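Local structure of uncharacterized protein conserved in bacteria (Cupriavidus necator, 5DMH) at residues C109-C117 against C246-S256. The protein catalyses the ATP-dependent phosphorylation of 3-oxo-tetronate to 3-oxo-tetronate 4-phosphate, a four-carbon acid sugar kinase reaction. Sequence-based numbering, arbitrary orientation.
Sequences CRQFVFKYC and CANLPLITGGS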
loop_
_atom_site.group_PDB
_atom_site.type_symbol
_atom_site.label_atom_id
_atom_site.label_comp_id
_atom_site.label_asym_id
_atom_site.label_seq_id
_atom_site.Cartn_x
_atom_site.Cartn_y
_atom_site.Cartn_z
ATOM N N CYS A 109 13.132 -16.938 2.808
ATOM C CA CYS A 109 12.025 -16.868 1.860
ATOM C C CYS A 109 12.399 -17.475 0.501
ATOM O O CYS A 109 13.546 -17.351 0.059
ATOM C CB CYS A 109 11.593 -15.429 1.664
ATOM S SG CYS A 109 10.937 -14.649 3.144
ATOM N N ARG A 110 11.402 -18.087 -0.149
ATOM C CA ARG A 110 11.548 -18.847 -1.396
ATOM C C ARG A 110 11.009 -18.121 -2.617
ATOM O O ARG A 110 11.396 -18.423 -3.746
ATOM C CB ARG A 110 10.739 -20.144 -1.303
ATOM C CG ARG A 110 11.422 -21.271 -0.593
ATOM C CD ARG A 110 10.406 -22.308 -0.173
ATOM N NE ARG A 110 10.973 -23.241 0.797
ATOM C CZ ARG A 110 11.144 -24.544 0.595
ATOM N NH1 ARG A 110 11.672 -25.288 1.554
ATOM N NH2 ARG A 110 10.784 -25.117 -0.544
ATOM N N GLN A 111 10.037 -17.251 -2.392
ATOM C CA GLN A 111 9.393 -16.496 -3.460
ATOM C C GLN A 111 9.151 -15.098 -2.930
ATOM O O GLN A 111 9.017 -14.903 -1.724
ATOM C CB GLN A 111 8.077 -17.132 -3.854
ATOM C CG GLN A 111 7.369 -16.464 -4.992
ATOM C CD GLN A 111 6.110 -17.227 -5.403
ATOM O OE1 GLN A 111 5.252 -17.513 -4.567
ATOM N NE2 GLN A 111 6.013 -17.575 -6.689
ATOM N N PHE A 112 9.122 -14.133 -3.834
ATOM C CA PHE A 112 9.068 -12.731 -3.449
ATOM C C PHE A 112 7.968 -12.020 -4.184
ATOM O O PHE A 112 7.624 -12.376 -5.333
ATOM C CB PHE A 112 10.421 -12.087 -3.710
ATOM C CG PHE A 112 11.532 -12.811 -3.029
ATOM C CD1 PHE A 112 12.151 -13.889 -3.643
ATOM C CD2 PHE A 112 11.904 -12.472 -1.736
ATOM C CE1 PHE A 112 13.159 -14.583 -2.996
ATOM C CE2 PHE A 112 12.912 -13.171 -1.069
ATOM C CZ PHE A 112 13.532 -14.223 -1.684
ATOM N N VAL A 113 7.357 -11.072 -3.489
ATOM C CA VAL A 113 6.346 -10.199 -4.077
ATOM C C VAL A 113 6.774 -8.746 -3.945
ATOM O O VAL A 113 7.199 -8.325 -2.863
ATOM C CB VAL A 113 4.980 -10.367 -3.406
ATOM C CG1 VAL A 113 3.992 -9.268 -3.894
ATOM C CG2 VAL A 113 4.429 -11.753 -3.679
ATOM N N PHE A 114 6.730 -8.022 -5.061
ATOM C CA PHE A 114 6.869 -6.565 -5.079
ATOM C C PHE A 114 5.488 -5.982 -5.186
ATOM O O PHE A 114 4.755 -6.173 -6.171
ATOM C CB PHE A 114 7.800 -6.090 -6.193
ATOM C CG PHE A 114 7.840 -4.609 -6.420
ATOM C CD1 PHE A 114 7.847 -3.698 -5.382
ATOM C CD2 PHE A 114 7.936 -4.123 -7.722
ATOM C CE1 PHE A 114 7.941 -2.333 -5.639
ATOM C CE2 PHE A 114 8.023 -2.768 -7.986
ATOM C CZ PHE A 114 8.003 -1.866 -6.939
ATOM N N LYS A 115 5.128 -5.261 -4.139
ATOM C CA LYS A 115 3.785 -4.731 -3.988
ATOM C C LYS A 115 3.756 -3.211 -4.179
ATOM O O LYS A 115 4.446 -2.451 -3.501
ATOM C CB LYS A 115 3.250 -5.107 -2.604
ATOM C CG LYS A 115 2.085 -4.272 -2.051
ATOM C CD LYS A 115 0.763 -4.607 -2.749
ATOM C CE LYS A 115 -0.409 -3.755 -2.251
ATOM N NZ LYS A 115 -0.261 -2.316 -2.613
ATOM N N TYR A 116 2.951 -2.788 -5.130
ATOM C CA TYR A 116 2.730 -1.390 -5.423
ATOM C C TYR A 116 1.206 -1.134 -5.536
ATOM O O TYR A 116 0.375 -2.014 -5.287
ATOM C CB TYR A 116 3.505 -0.966 -6.675
ATOM C CG TYR A 116 3.376 -1.918 -7.835
ATOM C CD1 TYR A 116 2.189 -2.055 -8.498
ATOM C CD2 TYR A 116 4.433 -2.735 -8.202
ATOM C CE1 TYR A 116 2.052 -2.947 -9.529
ATOM C CE2 TYR A 116 4.320 -3.619 -9.213
ATOM C CZ TYR A 116 3.131 -3.736 -9.885
ATOM O OH TYR A 116 3.035 -4.644 -10.898
ATOM N N CYS A 117 0.834 0.070 -5.890
ATOM C CA CYS A 117 -0.568 0.437 -5.810
ATOM C C CYS A 117 -1.389 -0.211 -6.931
ATOM O O CYS A 117 -0.907 -0.390 -8.048
ATOM C CB CYS A 117 -0.693 1.933 -5.907
ATOM S SG CYS A 117 -2.189 2.610 -5.202
ATOM N N CYS A 246 1.943 -18.772 -11.847
ATOM C CA CYS A 246 3.215 -18.201 -11.417
ATOM C C CYS A 246 3.841 -18.891 -10.199
ATOM O O CYS A 246 4.740 -18.338 -9.592
ATOM C CB CYS A 246 3.043 -16.705 -11.119
ATOM S SG CYS A 246 2.621 -15.696 -12.563
ATOM N N ALA A 247 3.401 -20.103 -9.877
ATOM C CA ALA A 247 3.930 -20.827 -8.729
ATOM C C ALA A 247 5.447 -20.963 -8.817
ATOM O O ALA A 247 6.122 -21.032 -7.794
ATOM C CB ALA A 247 3.294 -22.208 -8.646
ATOM N N ASN A 248 5.962 -21.012 -10.047
ATOM C CA ASN A 248 7.383 -21.261 -10.309
ATOM C C ASN A 248 8.239 -20.005 -10.514
ATOM O O ASN A 248 9.424 -20.115 -10.819
ATOM C CB ASN A 248 7.525 -22.126 -11.579
ATOM C CG ASN A 248 7.203 -21.351 -12.877
ATOM O OD1 ASN A 248 6.375 -20.431 -12.890
ATOM N ND2 ASN A 248 7.859 -21.735 -13.970
ATOM N N LEU A 249 7.645 -18.821 -10.389
ATOM C CA LEU A 249 8.406 -17.584 -10.529
ATOM C C LEU A 249 8.996 -17.134 -9.192
ATOM O O LEU A 249 8.292 -17.090 -8.186
ATOM C CB LEU A 249 7.546 -16.469 -11.110
ATOM C CG LEU A 249 7.026 -16.607 -12.536
ATOM C CD1 LEU A 249 6.232 -15.340 -12.923
ATOM C CD2 LEU A 249 8.157 -16.885 -13.506
ATOM N N PRO A 250 10.304 -16.811 -9.176
ATOM C CA PRO A 250 10.956 -16.204 -8.013
ATOM C C PRO A 250 10.295 -14.888 -7.571
ATOM O O PRO A 250 10.258 -14.598 -6.358
ATOM C CB PRO A 250 12.372 -15.924 -8.523
ATOM C CG PRO A 250 12.592 -16.868 -9.628
ATOM C CD PRO A 250 11.269 -17.168 -10.232
ATOM N N LEU A 251 9.828 -14.095 -8.539
ATOM C CA LEU A 251 9.247 -12.761 -8.275
ATOM C C LEU A 251 7.892 -12.586 -8.963
ATOM O O LEU A 251 7.733 -12.909 -10.141
ATOM C CB LEU A 251 10.184 -11.656 -8.788
ATOM C CG LEU A 251 9.763 -10.220 -8.536
ATOM C CD1 LEU A 251 9.762 -9.860 -7.045
ATOM C CD2 LEU A 251 10.627 -9.226 -9.339
ATOM N N ILE A 252 6.921 -12.093 -8.201
ATOM C CA ILE A 252 5.620 -11.711 -8.705
ATOM C C ILE A 252 5.401 -10.253 -8.256
ATOM O O ILE A 252 5.766 -9.914 -7.141
ATOM C CB ILE A 252 4.502 -12.637 -8.125
ATOM C CG1 ILE A 252 4.682 -14.068 -8.656
ATOM C CG2 ILE A 252 3.133 -12.106 -8.509
ATOM C CD1 ILE A 252 3.935 -15.129 -7.898
ATOM N N THR A 253 4.844 -9.411 -9.133
ATOM C CA THR A 253 4.575 -8.005 -8.815
ATOM C C THR A 253 3.136 -7.588 -9.117
ATOM O O THR A 253 2.470 -8.105 -10.028
ATOM C CB THR A 253 5.543 -7.035 -9.505
ATOM O OG1 THR A 253 5.036 -6.600 -10.780
ATOM C CG2 THR A 253 6.963 -7.629 -9.641
ATOM N N GLY A 254 2.643 -6.663 -8.304
ATOM C CA GLY A 254 1.286 -6.192 -8.444
ATOM C C GLY A 254 0.745 -5.568 -7.187
ATOM O O GLY A 254 1.492 -5.157 -6.283
ATOM N N GLY A 255 -0.578 -5.505 -7.128
ATOM C CA GLY A 255 -1.271 -5.079 -5.928
ATOM C C GLY A 255 -1.509 -6.263 -5.010
ATOM O O GLY A 255 -0.839 -7.286 -5.099
ATOM N N SER A 256 -2.481 -6.142 -4.111
ATOM C CA SER A 256 -2.719 -7.214 -3.170
ATOM C C SER A 256 -3.459 -8.366 -3.822
ATOM O O SER A 256 -3.353 -9.483 -3.357
ATOM C CB SER A 256 -3.477 -6.728 -1.927
ATOM O OG SER A 256 -4.735 -6.264 -2.273
#
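Strands 111-115 and 251-254 are parallel neighbours in the sheet of the sugar-binding N-terminal domain. The axes of the two short segments come within 4.7 Å. Five backbone hydrogen bonds join the two segments, from Phe112 N to Pro250 O at the start to Tyr116 N to Gly254 O at the far end. Strand 34-38 flanks 111-115 and strand 144-147 flanks 251-254, so the contact lies inside the sheet.

Gln111 closes the N-terminal end. Its chain is fully extended, with CG anti to the backbone N (chi1 -177°), and this carries the amide across to the turn 246-249. There Gln111 NE2 donates a nearly straight bond to Leu249 O at 2.8 Å, in the plane of both the amide and the carbonyl. A second, weak bond runs from Gln111 NE2 to Cys246 O at 3.3 Å. Ile252 CD1 packs 3.4 Å from Gln111 NE2.

On the face toward helix 128-139, Leu251 CD1 lies between the CB atoms of Phe112 and Phe114. Thr253 CG2 meets the edge of the Phe114 ring, and Tyr116 CD2 sits over one face of that ring, toward its rim.

Tyr116 folds back over Gly254, whose O lies above the ring centre, 3.8 Å from its plane. Tyr116 OH donates to Thr253 OG1 at 2.8 Å, while Thr253 OG1 is also bonded to Ile145 O. At the C-terminal end of its strand, Lys115 bends along Gly255, and Lys115 NZ reaches Tyr116 O at 2.8 Å from above the carbonyl plane.

Polar side chains thus fasten both ends of the strand pair: one strong and one weak bond from the Gln111 amide tie the turn, itself closed by Leu249 N to Cys246 O, to the strand. The hydroxyl bond holds the end of the Tyr116 ring at Thr253, while the Gly254 backbone on one face and the Phe114 ring at its edge limit its rotation.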